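Local coordinates for protein ulvan Lyase-PL25 (Pseudoalteromonas sp. PLSV, PDB 5UAM) that cleaves ulvan, the sulfated cell-wall polysaccharide of green seaweeds, as a beta-propeller lyase of polysaccharide lyase family 25, at residues Y54-I66 with K95-D107. Residues are numbered along the deposited sequence; the frame is centred on the assembly and turned at random.
Sequences YVSYQGPKEDPYI and KFDNHGKPTMLID. With PO4 (phosphate ion), chain E.
Y54 opens the contact with two neighbours: its CB lies 3.6 Å from M104 SD, and the CD1 side of its ring meets the I106 methyl CD1, the two side chains crossing at about a right angle. M104, bent at its last torsion (chi3 -63°), ends with CE against S56 CB (3.7 Å) and the carbonyl carbon of V55. The S56 side chain also touches the P102 ring, whose CG packs against the backbone of Y57. Q58 reaches out fully extended, CG anti to the backbone N (chi1 178°), and donates from NE2 to N98 OD1 (2.9 Å), met on a lone pair with the two amides nearly coplanar. One water links Q58 OE1, E62 OE1 and G100 N and, with that bond, would be expected to limit turning of the Q58 amide. E62 OE2 accepts from D97 N on its syn side and OE1 from N98 N, each at 2.8 Å and nearly straight, both N-H groups tilted out of the carboxylate plane; OE2 also lies at the edge of the F96 ring. Cutting E62 back to an alanine is likely to leave the D97 and N98 amides without their acceptor and the loop bearing H99 less firmly placed. That loop carries N98 and K101, assigned to substrate binding, and H99, the assigned proton donor, whose NE2 donates to a phosphate ion, probably from the crystallisation liquor, that H119, R180, H184 and Y222 also hold; D97, held also by H119 and H135, accepts from H99 N in an Asx turn. Farther on, P64 CB meets P102 CB at 3.7 Å, and I66 CD1 reaches M104 CE. The contact joins neighbouring four-stranded propeller blades: strand 54-58 runs nearly antiparallel (155°) to strand 103-106, P102 just ahead of the latter, with strand 112-116 touching P64, I66 and P102.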
ATOM      1  N   TYR A  54       0.538  -9.128 -14.283  1.00 12.03           N
ATOM      2  CA  TYR A  54      -0.136  -7.873 -14.546  1.00 11.65           C
ATOM      3  C   TYR A  54       0.412  -6.823 -13.602  1.00 13.21           C
ATOM      4  O   TYR A  54       0.596  -7.094 -12.420  1.00 13.16           O
ATOM      5  CB  TYR A  54      -1.639  -8.027 -14.315  1.00 12.26           C
ATOM      6  CG  TYR A  54      -2.247  -9.118 -15.164  1.00 11.77           C
ATOM      7  CD1 TYR A  54      -2.318 -10.425 -14.693  1.00 13.02           C
ATOM      8  CD2 TYR A  54      -2.719  -8.858 -16.446  1.00 12.54           C
ATOM      9  CE1 TYR A  54      -2.871 -11.445 -15.471  1.00 13.04           C
ATOM     10  CE2 TYR A  54      -3.262  -9.868 -17.236  1.00 13.70           C
ATOM     11  CZ  TYR A  54      -3.329 -11.157 -16.742  1.00 14.02           C
ATOM     12  OH  TYR A  54      -3.846 -12.172 -17.501  1.00 16.18           O
ATOM     13  N   VAL A  55       0.658  -5.624 -14.117  1.00 12.38           N
ATOM     14  CA  VAL A  55       1.281  -4.557 -13.341  1.00 11.93           C
ATOM     15  C   VAL A  55       0.532  -3.255 -13.582  1.00 11.75           C
ATOM     16  O   VAL A  55       0.082  -2.986 -14.704  1.00 13.95           O
ATOM     17  CB  VAL A  55       2.771  -4.410 -13.695  1.00 13.72           C
ATOM     18  CG1 VAL A  55       3.517  -5.729 -13.384  1.00 14.64           C
ATOM     19  CG2 VAL A  55       2.973  -4.016 -15.157  1.00 13.19           C
ATOM     20  N   SER A  56       0.381  -2.455 -12.526  1.00 11.74           N
ATOM     21  CA  SER A  56      -0.279  -1.160 -12.639  1.00 11.88           C
ATOM     22  C   SER A  56       0.477  -0.092 -11.858  1.00 13.11           C
ATOM     23  O   SER A  56       1.117  -0.359 -10.836  1.00 13.70           O
ATOM     24  CB  SER A  56      -1.738  -1.217 -12.189  1.00 13.26           C
ATOM     25  OG  SER A  56      -1.857  -1.365 -10.783  1.00 14.48           O
ATOM     26  N   TYR A  57       0.385   1.138 -12.356  1.00 11.91           N
ATOM     27  CA  TYR A  57       1.116   2.265 -11.780  1.00 11.86           C
ATOM     28  C   TYR A  57       0.429   3.553 -12.236  1.00 12.12           C
ATOM     29  O   TYR A  57      -0.428   3.552 -13.120  1.00 12.21           O
ATOM     30  CB  TYR A  57       2.609   2.253 -12.206  1.00 11.41           C
ATOM     31  CG  TYR A  57       2.751   2.439 -13.694  1.00 12.30           C
ATOM     32  CD1 TYR A  57       2.559   1.376 -14.576  1.00 14.04           C
ATOM     33  CD2 TYR A  57       3.004   3.697 -14.234  1.00 11.71           C
ATOM     34  CE1 TYR A  57       2.604   1.573 -15.945  1.00 13.93           C
ATOM     35  CE2 TYR A  57       3.064   3.901 -15.616  1.00 13.14           C
ATOM     36  CZ  TYR A  57       2.856   2.828 -16.460  1.00 14.26           C
ATOM     37  OH  TYR A  57       2.920   3.018 -17.826  1.00 15.51           O
ATOM     38  N   GLN A  58       0.836   4.667 -11.630  1.00 11.42           N
ATOM     39  CA  GLN A  58       0.275   5.976 -11.942  1.00 11.63           C
ATOM     40  C   GLN A  58       1.074   6.653 -13.055  1.00 12.90           C
ATOM     41  O   GLN A  58       2.278   6.895 -12.919  1.00 13.13           O
ATOM     42  CB  GLN A  58       0.323   6.802 -10.666  1.00 12.35           C
ATOM     43  CG  GLN A  58      -0.166   8.197 -10.797  1.00 14.26           C
ATOM     44  CD  GLN A  58       0.010   8.921  -9.499  1.00 12.24           C
ATOM     45  OE1 GLN A  58      -0.816   8.813  -8.601  1.00 14.63           O
ATOM     46  NE2 GLN A  58       1.113   9.626  -9.362  1.00 13.20           N
ATOM     47  N   GLY A  59       0.381   6.978 -14.144  1.00 12.28           N
ATOM     48  CA  GLY A  59       0.957   7.586 -15.316  1.00 13.84           C
ATOM     49  C   GLY A  59       0.510   9.023 -15.499  1.00 13.69           C
ATOM     50  O   GLY A  59       0.069   9.686 -14.554  1.00 13.87           O
ATOM     51  N   PRO A  60       0.633   9.540 -16.726  1.00 15.09           N
ATOM     52  CA  PRO A  60       0.313  10.946 -16.985  1.00 14.96           C
ATOM     53  C   PRO A  60      -1.063  11.333 -16.463  1.00 15.62           C
ATOM     54  O   PRO A  60      -2.022  10.550 -16.517  1.00 14.58           O
ATOM     55  CB  PRO A  60       0.389  11.046 -18.512  1.00 16.36           C
ATOM     56  CG  PRO A  60       1.401   9.992 -18.884  1.00 17.21           C
ATOM     57  CD  PRO A  60       1.138   8.857 -17.924  1.00 15.96           C
ATOM     58  N   LYS A  61      -1.142  12.555 -15.942  1.00 17.00           N
ATOM     59  CA  LYS A  61      -2.354  13.112 -15.355  1.00 16.09           C
ATOM     60  C   LYS A  61      -2.865  12.244 -14.211  1.00 15.67           C
ATOM     61  O   LYS A  61      -4.057  12.272 -13.866  1.00 15.46           O
ATOM     62  CB  LYS A  61      -3.431  13.384 -16.417  1.00 17.46           C
ATOM     63  CG  LYS A  61      -2.951  14.306 -17.563  1.00 22.42           C
ATOM     64  CD  LYS A  61      -4.111  14.716 -18.454  1.00 30.60           C
ATOM     65  N   GLU A  62      -1.964  11.484 -13.586  1.00 14.09           N
ATOM     66  CA  GLU A  62      -2.282  10.592 -12.473  1.00 12.08           C
ATOM     67  C   GLU A  62      -3.284   9.503 -12.867  1.00 11.84           C
ATOM     68  O   GLU A  62      -3.888   8.850 -12.001  1.00 12.33           O
ATOM     69  CB  GLU A  62      -2.731  11.362 -11.219  1.00 13.91           C
ATOM     70  CG  GLU A  62      -1.748  12.462 -10.813  1.00 15.05           C
ATOM     71  CD  GLU A  62      -1.968  13.035  -9.429  1.00 14.89           C
ATOM     72  OE1 GLU A  62      -2.217  12.255  -8.485  1.00 15.05           O
ATOM     73  OE2 GLU A  62      -1.830  14.269  -9.299  1.00 16.24           O
ATOM     74  N   ASP A  63      -3.439   9.264 -14.167  1.00 12.70           N
ATOM     75  CA  ASP A  63      -4.350   8.214 -14.603  1.00 12.62           C
ATOM     76  C   ASP A  63      -3.696   6.848 -14.386  1.00 12.20           C
ATOM     77  O   ASP A  63      -2.468   6.719 -14.430  1.00 12.61           O
ATOM     78  CB  ASP A  63      -4.692   8.384 -16.087  1.00 13.50           C
ATOM     79  CG  ASP A  63      -5.505   9.635 -16.389  1.00 15.12           C
ATOM     80  OD1 ASP A  63      -6.223  10.113 -15.478  1.00 14.54           O
ATOM     81  OD2 ASP A  63      -5.424  10.128 -17.548  1.00 16.03           O
ATOM     82  N   PRO A  64      -4.501   5.813 -14.147  1.00 11.88           N
ATOM     83  CA  PRO A  64      -3.946   4.474 -13.932  1.00 11.50           C
ATOM     84  C   PRO A  64      -3.577   3.830 -15.260  1.00 11.71           C
ATOM     85  O   PRO A  64      -4.367   3.844 -16.207  1.00 13.04           O
ATOM     86  CB  PRO A  64      -5.103   3.724 -13.259  1.00 13.64           C
ATOM     87  CG  PRO A  64      -6.309   4.379 -13.804  1.00 12.77           C
ATOM     88  CD  PRO A  64      -5.956   5.843 -13.918  1.00 12.45           C
ATOM     89  N   TYR A  65      -2.380   3.240 -15.296  1.00 11.60           N
ATOM     90  CA  TYR A  65      -1.904   2.500 -16.457  1.00 11.95           C
ATOM     91  C   TYR A  65      -1.605   1.059 -16.064  1.00 12.69           C
ATOM     92  O   TYR A  65      -1.159   0.774 -14.941  1.00 13.57           O
ATOM     93  CB  TYR A  65      -0.646   3.154 -17.053  1.00 13.60           C
ATOM     94  CG  TYR A  65      -0.982   4.376 -17.868  1.00 12.56           C
ATOM     95  CD1 TYR A  65      -1.341   5.570 -17.246  1.00 13.42           C
ATOM     96  CD2 TYR A  65      -1.028   4.323 -19.258  1.00 14.75           C
ATOM     97  CE1 TYR A  65      -1.697   6.686 -17.971  1.00 15.03           C
ATOM     98  CE2 TYR A  65      -1.390   5.444 -20.004  1.00 15.65           C
ATOM     99  CZ  TYR A  65      -1.714   6.627 -19.353  1.00 16.26           C
ATOM    100  OH  TYR A  65      -2.080   7.732 -20.100  1.00 18.31           O
ATOM    101  N   ILE A  66      -1.843   0.146 -17.002  1.00 12.69           N
ATOM    102  CA  ILE A  66      -1.706  -1.280 -16.743  1.00 12.33           C
ATOM    103  C   ILE A  66      -0.970  -1.935 -17.907  1.00 12.05           C
ATOM    104  O   ILE A  66      -1.212  -1.625 -19.074  1.00 14.07           O
ATOM    105  CB  ILE A  66      -3.067  -1.945 -16.486  1.00 14.48           C
ATOM    106  CG1 ILE A  66      -2.888  -3.428 -16.234  1.00 14.13           C
ATOM    107  CG2 ILE A  66      -3.997  -1.686 -17.612  1.00 18.62           C
ATOM    108  CD1 ILE A  66      -4.137  -4.100 -15.656  1.00 19.29           C
ATOM    109  N   LYS A  95       1.472  19.821  -7.327  1.00 23.37           N
ATOM    110  CA  LYS A  95       1.567  19.405  -8.723  1.00 22.53           C
ATOM    111  C   LYS A  95       1.015  17.999  -8.915  1.00 21.15           C
ATOM    112  O   LYS A  95       0.201  17.760  -9.818  1.00 23.36           O
ATOM    113  CB  LYS A  95       2.999  19.492  -9.245  1.00 26.41           C
ATOM    114  CG  LYS A  95       3.098  19.193 -10.736  1.00 28.24           C
ATOM    115  CD  LYS A  95       4.522  19.331 -11.275  1.00 33.26           C
ATOM    116  CE  LYS A  95       4.614  18.874 -12.736  1.00 40.12           C
ATOM    117  NZ  LYS A  95       6.028  18.671 -13.210  1.00 39.60           N
ATOM    118  N   PHE A  96       1.456  17.046  -8.087  1.00 18.38           N
ATOM    119  CA  PHE A  96       0.964  15.673  -8.149  1.00 16.00           C
ATOM    120  C   PHE A  96       0.467  15.241  -6.778  1.00 16.95           C
ATOM    121  O   PHE A  96       1.142  15.446  -5.764  1.00 19.82           O
ATOM    122  CB  PHE A  96       2.024  14.689  -8.653  1.00 18.78           C
ATOM    123  CG  PHE A  96       2.367  14.882 -10.105  1.00 16.95           C
ATOM    124  CD1 PHE A  96       1.439  14.593 -11.093  1.00 19.55           C
ATOM    125  CD2 PHE A  96       3.595  15.393 -10.483  1.00 22.28           C
ATOM    126  CE1 PHE A  96       1.726  14.810 -12.420  1.00 19.05           C
ATOM    127  CE2 PHE A  96       3.886  15.597 -11.819  1.00 21.21           C
ATOM    128  CZ  PHE A  96       2.956  15.301 -12.781  1.00 19.61           C
ATOM    129  N   ASP A  97      -0.720  14.643  -6.759  1.00 14.27           N
ATOM    130  CA  ASP A  97      -1.370  14.248  -5.518  1.00 14.53           C
ATOM    131  C   ASP A  97      -0.922  12.863  -5.066  1.00 14.81           C
ATOM    132  O   ASP A  97      -0.542  12.688  -3.902  1.00 16.23           O
ATOM    133  CB  ASP A  97      -2.890  14.296  -5.699  1.00 15.72           C
ATOM    134  CG  ASP A  97      -3.633  13.850  -4.462  1.00 14.77           C
ATOM    135  OD1 ASP A  97      -3.543  12.661  -4.110  1.00 15.28           O
ATOM    136  OD2 ASP A  97      -4.311  14.708  -3.851  1.00 16.56           O
ATOM    137  N   ASN A  98      -0.944  11.890  -5.975  1.00 13.62           N
ATOM    138  CA  ASN A  98      -0.414  10.539  -5.823  1.00 11.76           C
ATOM    139  C   ASN A  98      -1.311   9.600  -5.042  1.00 13.02           C
ATOM    140  O   ASN A  98      -1.047   8.393  -5.041  1.00 13.68           O
ATOM    141  CB  ASN A  98       0.989  10.497  -5.195  1.00 12.95           C
ATOM    142  CG  ASN A  98       1.984  11.326  -5.934  1.00 14.52           C
ATOM    143  OD1 ASN A  98       2.093  11.235  -7.160  1.00 14.37           O
ATOM    144  ND2 ASN A  98       2.696  12.168  -5.215  1.00 17.95           N
ATOM    145  N   HIS A  99      -2.367  10.070  -4.394  1.00 13.33           N
ATOM    146  CA  HIS A  99      -3.116   9.182  -3.514  1.00 12.58           C
ATOM    147  C   HIS A  99      -4.076   8.261  -4.248  1.00 13.45           C
ATOM    148  O   HIS A  99      -4.650   7.352  -3.616  1.00 14.11           O
ATOM    149  CB  HIS A  99      -3.895   9.986  -2.494  1.00 12.77           C
ATOM    150  CG  HIS A  99      -3.053  10.589  -1.427  1.00 14.40           C
ATOM    151  ND1 HIS A  99      -2.135  11.589  -1.674  1.00 16.43           N
ATOM    152  CD2 HIS A  99      -2.982  10.330  -0.101  1.00 15.43           C
ATOM    153  CE1 HIS A  99      -1.543  11.927  -0.542  1.00 17.78           C
ATOM    154  NE2 HIS A  99      -2.048  11.187   0.432  1.00 17.12           N
ATOM    155  N   GLY A 100      -4.239   8.458  -5.544  1.00 11.98           N
ATOM    156  CA  GLY A 100      -5.123   7.652  -6.347  1.00 13.09           C
ATOM    157  C   GLY A 100      -4.419   6.736  -7.320  1.00 12.16           C
ATOM    158  O   GLY A 100      -5.047   6.240  -8.257  1.00 11.51           O
ATOM    159  N   LYS A 101      -3.125   6.496  -7.111  1.00 11.64           N
ATOM    160  CA  LYS A 101      -2.430   5.490  -7.902  1.00 10.71           C
ATOM    161  C   LYS A 101      -3.172   4.160  -7.757  1.00 11.67           C
ATOM    162  O   LYS A 101      -3.863   3.939  -6.757  1.00 12.50           O
ATOM    163  CB  LYS A 101      -0.965   5.385  -7.466  1.00 13.23           C
ATOM    164  CG  LYS A 101      -0.790   4.774  -6.086  1.00 13.17           C
ATOM    165  CD  LYS A 101       0.669   4.682  -5.661  1.00 12.66           C
ATOM    166  CE  LYS A 101       1.287   5.985  -5.194  1.00 14.54           C
ATOM    167  NZ  LYS A 101       0.665   6.475  -3.918  1.00 13.82           N
ATOM    168  N   PRO A 102      -3.081   3.271  -8.747  1.00 10.36           N
ATOM    169  CA  PRO A 102      -4.041   2.166  -8.843  1.00 10.89           C
ATOM    170  C   PRO A 102      -3.740   0.977  -7.941  1.00 10.74           C
ATOM    171  O   PRO A 102      -2.594   0.651  -7.625  1.00 11.94           O
ATOM    172  CB  PRO A 102      -3.935   1.733 -10.310  1.00 11.41           C
ATOM    173  CG  PRO A 102      -2.539   2.126 -10.692  1.00 11.37           C
ATOM    174  CD  PRO A 102      -2.287   3.411  -9.985  1.00 11.89           C
ATOM    175  N   THR A 103      -4.833   0.287  -7.608  1.00 11.19           N
ATOM    176  CA  THR A 103      -4.867  -0.997  -6.929  1.00 10.43           C
ATOM    177  C   THR A 103      -5.624  -1.965  -7.826  1.00 11.22           C
ATOM    178  O   THR A 103      -6.674  -1.612  -8.375  1.00 12.96           O
ATOM    179  CB  THR A 103      -5.610  -0.827  -5.611  1.00 12.13           C
ATOM    180  OG1 THR A 103      -4.823   0.048  -4.800  1.00 12.52           O
ATOM    181  CG2 THR A 103      -5.834  -2.137  -4.924  1.00 13.88           C
ATOM    182  N   MET A 104      -5.099  -3.180  -7.979  1.00 10.96           N
ATOM    183  CA  MET A 104      -5.614  -4.169  -8.923  1.00 12.89           C
ATOM    184  C   MET A 104      -6.229  -5.382  -8.227  1.00 12.66           C
ATOM    185  O   MET A 104      -5.808  -5.773  -7.143  1.00 11.63           O
ATOM    186  CB  MET A 104      -4.455  -4.683  -9.799  1.00 15.29           C
ATOM    187  CG  MET A 104      -4.873  -5.546 -10.950  1.00 14.57           C
ATOM    188  SD  MET A 104      -3.381  -6.260 -11.738  1.00 17.04           S
ATOM    189  CE  MET A 104      -2.572  -4.775 -12.289  1.00 13.51           C
ATOM    190  N   LEU A 105      -7.220  -5.999  -8.884  1.00 11.92           N
ATOM    191  CA  LEU A 105      -7.792  -7.271  -8.468  1.00 11.57           C
ATOM    192  C   LEU A 105      -8.304  -8.012  -9.700  1.00 13.09           C
ATOM    193  O   LEU A 105      -8.944  -7.404 -10.563  1.00 14.56           O
ATOM    194  CB  LEU A 105      -8.936  -7.036  -7.461  1.00 13.07           C
ATOM    195  CG  LEU A 105      -9.612  -8.275  -6.879  1.00 13.45           C
ATOM    196  CD1 LEU A 105     -10.054  -8.000  -5.458  1.00 14.33           C
ATOM    197  CD2 LEU A 105     -10.821  -8.700  -7.722  1.00 16.86           C
ATOM    198  N   ILE A 106      -8.076  -9.321  -9.762  1.00 11.44           N
ATOM    199  CA  ILE A 106      -8.629 -10.161 -10.833  1.00 12.31           C
ATOM    200  C   ILE A 106      -9.763 -10.989 -10.239  1.00 13.33           C
ATOM    201  O   ILE A 106      -9.543 -11.740  -9.281  1.00 13.97           O
ATOM    202  CB  ILE A 106      -7.572 -11.075 -11.477  1.00 13.25           C
ATOM    203  CG1 ILE A 106      -6.417 -10.240 -12.005  1.00 15.21           C
ATOM    204  CG2 ILE A 106      -8.225 -11.943 -12.575  1.00 15.78           C
ATOM    205  CD1 ILE A 106      -5.278 -11.076 -12.607  1.00 19.37           C
ATOM    206  N   ASP A 107     -10.975 -10.843 -10.771  1.00 12.64           N
ATOM    207  CA  ASP A 107     -12.114 -11.553 -10.205  1.00 13.32           C
ATOM    208  C   ASP A 107     -12.186 -12.994 -10.717  1.00 13.15           C
ATOM    209  O   ASP A 107     -11.428 -13.415 -11.594  1.00 14.88           O
ATOM    210  CB  ASP A 107     -13.412 -10.744 -10.349  1.00 12.88           C
ATOM    211  CG  ASP A 107     -13.975 -10.711 -11.746  1.00 15.49           C
ATOM    212  OD1 ASP A 107     -13.733 -11.636 -12.554  1.00 15.54           O
ATOM    213  OD2 ASP A 107     -14.700  -9.724 -12.044  1.00 15.23           O
TER
HETATM  214  P   PO4 E 503      -3.087  11.999   3.700  1.00 17.21           P
HETATM  215  O1  PO4 E 503      -2.785  13.326   4.369  1.00 23.07           O
HETATM  216  O2  PO4 E 503      -3.341  10.959   4.713  1.00 16.54           O
HETATM  217  O3  PO4 E 503      -1.847  11.664   2.908  1.00 22.87           O
HETATM  218  O4  PO4 E 503      -4.322  12.188   2.826  1.00 20.10           O
HETATM  219  O   HOH W   1       0.064   1.129  -8.385  1.00 12.60           O
HETATM  220  O   HOH W   2      -3.122   9.842  -7.803  1.00 13.77           O
HETATM  221  O   HOH W   3      -4.097   6.159 -10.994  1.00 13.88           O
HETATM  222  O   HOH W   4      -1.672  16.311 -11.132  1.00 19.47           O